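Local coordinates for protein toll-like receptor 13 (Mus musculus, PDB 4Z0C) that recognises bacterial 23S rRNA and signals through MYD88 and TRAF6 to activate NF-kappa-B in innate immunity, at residues W72-D75 with E76-R80. Numbering follows the deposited sequence.
With NAG (2-acetamido-2-deoxy-beta-D-glucopyranose), chain L.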
ATOM      1  N   TRP A  72      -0.782  27.759  33.375  1.00 47.78           N
ATOM      2  CA  TRP A  72      -1.885  28.045  34.283  1.00 49.35           C
ATOM      3  C   TRP A  72      -1.652  29.366  35.000  1.00 41.55           C
ATOM      4  O   TRP A  72      -2.507  29.837  35.756  1.00 40.13           O
ATOM      5  CB  TRP A  72      -2.039  26.917  35.300  1.00 50.33           C
ATOM      6  CG  TRP A  72      -0.875  26.802  36.218  1.00 51.77           C
ATOM      7  CD1 TRP A  72       0.253  26.082  36.011  1.00 51.72           C
ATOM      8  CD2 TRP A  72      -0.730  27.418  37.504  1.00 53.72           C
ATOM      9  NE1 TRP A  72       1.100  26.211  37.083  1.00 58.01           N
ATOM     10  CE2 TRP A  72       0.518  27.027  38.014  1.00 53.18           C
ATOM     11  CE3 TRP A  72      -1.536  28.263  38.271  1.00 54.77           C
ATOM     12  CZ2 TRP A  72       0.982  27.450  39.253  1.00 55.85           C
ATOM     13  CZ3 TRP A  72      -1.070  28.686  39.504  1.00 55.01           C
ATOM     14  CH2 TRP A  72       0.174  28.279  39.982  1.00 52.58           C
ATOM     15  N   LYS A  73      -0.491  29.964  34.760  1.00 37.74           N
ATOM     16  CA  LYS A  73      -0.094  31.158  35.499  1.00 40.16           C
ATOM     17  C   LYS A  73       0.675  32.114  34.604  1.00 40.77           C
ATOM     18  O   LYS A  73       1.784  31.819  34.178  1.00 43.55           O
ATOM     19  CB  LYS A  73       0.748  30.763  36.708  1.00 43.42           C
ATOM     20  CG  LYS A  73       1.208  31.911  37.591  1.00 51.00           C
ATOM     21  CD  LYS A  73       1.797  31.336  38.871  1.00 56.50           C
ATOM     22  CE  LYS A  73       2.429  32.392  39.746  1.00 58.32           C
ATOM     23  NZ  LYS A  73       3.722  32.847  39.168  1.00 60.39           N
ATOM     24  N   ILE A  74       0.064  33.257  34.315  1.00 43.43           N
ATOM     25  CA  ILE A  74       0.680  34.274  33.477  1.00 42.88           C
ATOM     26  C   ILE A  74       0.820  35.523  34.330  1.00 51.50           C
ATOM     27  O   ILE A  74      -0.183  36.205  34.608  1.00 43.80           O
ATOM     28  CB  ILE A  74      -0.199  34.604  32.248  1.00 37.98           C
ATOM     29  CG1 ILE A  74      -0.688  33.315  31.574  1.00 44.31           C
ATOM     30  CG2 ILE A  74       0.557  35.521  31.267  1.00 30.72           C
ATOM     31  CD1 ILE A  74      -1.188  33.499  30.149  1.00 44.98           C
ATOM     32  N   ASP A  75       2.054  35.823  34.744  1.00 46.64           N
ATOM     33  CA  ASP A  75       2.287  36.941  35.639  1.00 48.63           C
ATOM     34  C   ASP A  75       1.998  38.267  34.958  1.00 46.20           C
ATOM     35  O   ASP A  75       2.197  38.413  33.752  1.00 46.71           O
ATOM     36  CB  ASP A  75       3.736  36.965  36.128  1.00 54.11           C
ATOM     37  CG  ASP A  75       4.093  35.765  36.974  1.00 54.75           C
ATOM     38  OD1 ASP A  75       3.195  35.211  37.644  1.00 42.29           O
ATOM     39  OD2 ASP A  75       5.296  35.401  36.990  1.00 65.46           O
ATOM     40  N   GLU A  76       1.543  39.230  35.751  1.00 36.78           N
ATOM     41  CA  GLU A  76       1.461  40.626  35.323  1.00 46.27           C
ATOM     42  C   GLU A  76       2.826  41.065  34.783  1.00 43.51           C
ATOM     43  O   GLU A  76       3.861  40.794  35.390  1.00 44.53           O
ATOM     44  CB  GLU A  76       1.050  41.511  36.500  1.00 45.57           C
ATOM     45  CG  GLU A  76      -0.105  42.454  36.212  1.00 64.92           C
ATOM     46  CD  GLU A  76       0.325  43.897  35.896  1.00 79.97           C
ATOM     47  OE1 GLU A  76       1.546  44.182  35.808  1.00 77.73           O
ATOM     48  OE2 GLU A  76      -0.582  44.754  35.741  1.00 82.42           O
ATOM     49  N   GLY A  77       2.826  41.690  33.611  1.00 37.77           N
ATOM     50  CA  GLY A  77       4.062  42.075  32.953  1.00 34.97           C
ATOM     51  C   GLY A  77       4.535  41.076  31.895  1.00 41.23           C
ATOM     52  O   GLY A  77       5.375  41.419  31.057  1.00 38.34           O
ATOM     53  N   ALA A  78       3.980  39.863  31.907  1.00 39.64           N
ATOM     54  CA  ALA A  78       4.442  38.778  31.031  1.00 43.85           C
ATOM     55  C   ALA A  78       4.795  39.197  29.605  1.00 44.71           C
ATOM     56  O   ALA A  78       5.879  38.870  29.098  1.00 40.37           O
ATOM     57  CB  ALA A  78       3.428  37.663  31.001  1.00 43.62           C
ATOM     58  N   PHE A  79       3.893  39.956  28.990  1.00 45.03           N
ATOM     59  CA  PHE A  79       4.033  40.373  27.596  1.00 43.47           C
ATOM     60  C   PHE A  79       4.522  41.821  27.386  1.00 43.76           C
ATOM     61  O   PHE A  79       4.257  42.414  26.334  1.00 41.44           O
ATOM     62  CB  PHE A  79       2.710  40.158  26.864  1.00 32.55           C
ATOM     63  CG  PHE A  79       2.151  38.782  27.037  1.00 44.37           C
ATOM     64  CD1 PHE A  79       2.716  37.697  26.373  1.00 46.97           C
ATOM     65  CD2 PHE A  79       1.053  38.561  27.861  1.00 41.18           C
ATOM     66  CE1 PHE A  79       2.187  36.413  26.534  1.00 49.33           C
ATOM     67  CE2 PHE A  79       0.522  37.278  28.032  1.00 36.87           C
ATOM     68  CZ  PHE A  79       1.083  36.212  27.368  1.00 42.74           C
ATOM     69  N   ARG A  80       5.198  42.398  28.380  1.00 45.26           N
ATOM     70  CA  ARG A  80       5.719  43.766  28.224  1.00 47.79           C
ATOM     71  C   ARG A  80       6.752  43.899  27.101  1.00 43.84           C
ATOM     72  O   ARG A  80       7.556  42.997  26.871  1.00 41.00           O
ATOM     73  CB  ARG A  80       6.250  44.339  29.546  1.00 47.14           C
ATOM     74  CG  ARG A  80       5.240  45.280  30.213  1.00 67.07           C
ATOM     75  CD  ARG A  80       5.555  45.644  31.666  1.00 78.68           C
ATOM     76  NE  ARG A  80       4.434  46.359  32.286  1.00 86.98           N
ATOM     77  CZ  ARG A  80       4.022  47.572  31.923  1.00 94.51           C
ATOM     78  NH1 ARG A  80       4.640  48.219  30.943  1.00100.94           N
ATOM     79  NH2 ARG A  80       2.989  48.141  32.536  1.00 89.18           N
TER
HETATM   80  C1  NAG L 904      -4.876  34.570  38.145  1.00 55.48           C
HETATM   81  C2  NAG L 904      -4.054  33.363  37.674  1.00 56.97           C
HETATM   82  C3  NAG L 904      -4.330  32.094  38.476  1.00 55.33           C
HETATM   83  C4  NAG L 904      -4.411  32.357  39.978  1.00 60.12           C
HETATM   84  C5  NAG L 904      -5.243  33.602  40.279  1.00 63.70           C
HETATM   85  C6  NAG L 904      -5.236  33.956  41.768  1.00 64.86           C
HETATM   86  C7  NAG L 904      -3.337  33.166  35.357  1.00 51.93           C
HETATM   87  C8  NAG L 904      -3.543  32.357  34.110  1.00 59.47           C
HETATM   88  N2  NAG L 904      -4.299  33.099  36.270  1.00 52.05           N
HETATM   89  O3  NAG L 904      -3.296  31.169  38.218  1.00 46.62           O
HETATM   90  O4  NAG L 904      -5.006  31.236  40.597  1.00 64.38           O
HETATM   91  O5  NAG L 904      -4.759  34.707  39.544  1.00 60.14           O
HETATM   92  O6  NAG L 904      -4.026  34.590  42.128  1.00 63.65           O
HETATM   93  O7  NAG L 904      -2.321  33.841  35.487  1.00 47.44           O
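I74 meets A78 and F79 through one methyl, CG2. CG2 is anti to the backbone N, with CG1 beside that N (chi1 -47°). I74 CG2 lies 3.6 Å from A78 CB and 3.7 Å from F79 CE2. It approaches the F79 ring obliquely, while A78 CB sits over one face of that ring, toward its rim. L50 of the preceding repeat also touches I74 and F79.

The chain reverses in a type II turn from D75 to A78. A78 N donates to D75 O at 2.9 Å. G77 holds the positive phi (97°) of this turn. An overlapping type I turn runs from G77 to R80.

K73, on the strand, reaches D75 just beyond its end, with its chain extended as far as CE. K73 NZ forms a salt bridge of 2.9 Å to the syn lone pair of D75 OD1. K73 CB lies over the centre of one face of the W72 ring. A glycan sugar runs alongside: its O7 accepts from I74 N at 2.7 Å, nearly straight (172°), and its O3 donates to W72 O.

These residues lie on the convex side of LRR 2 in the ectodomain's leucine-rich-repeat solenoid, with I74, A78 and F79 buried.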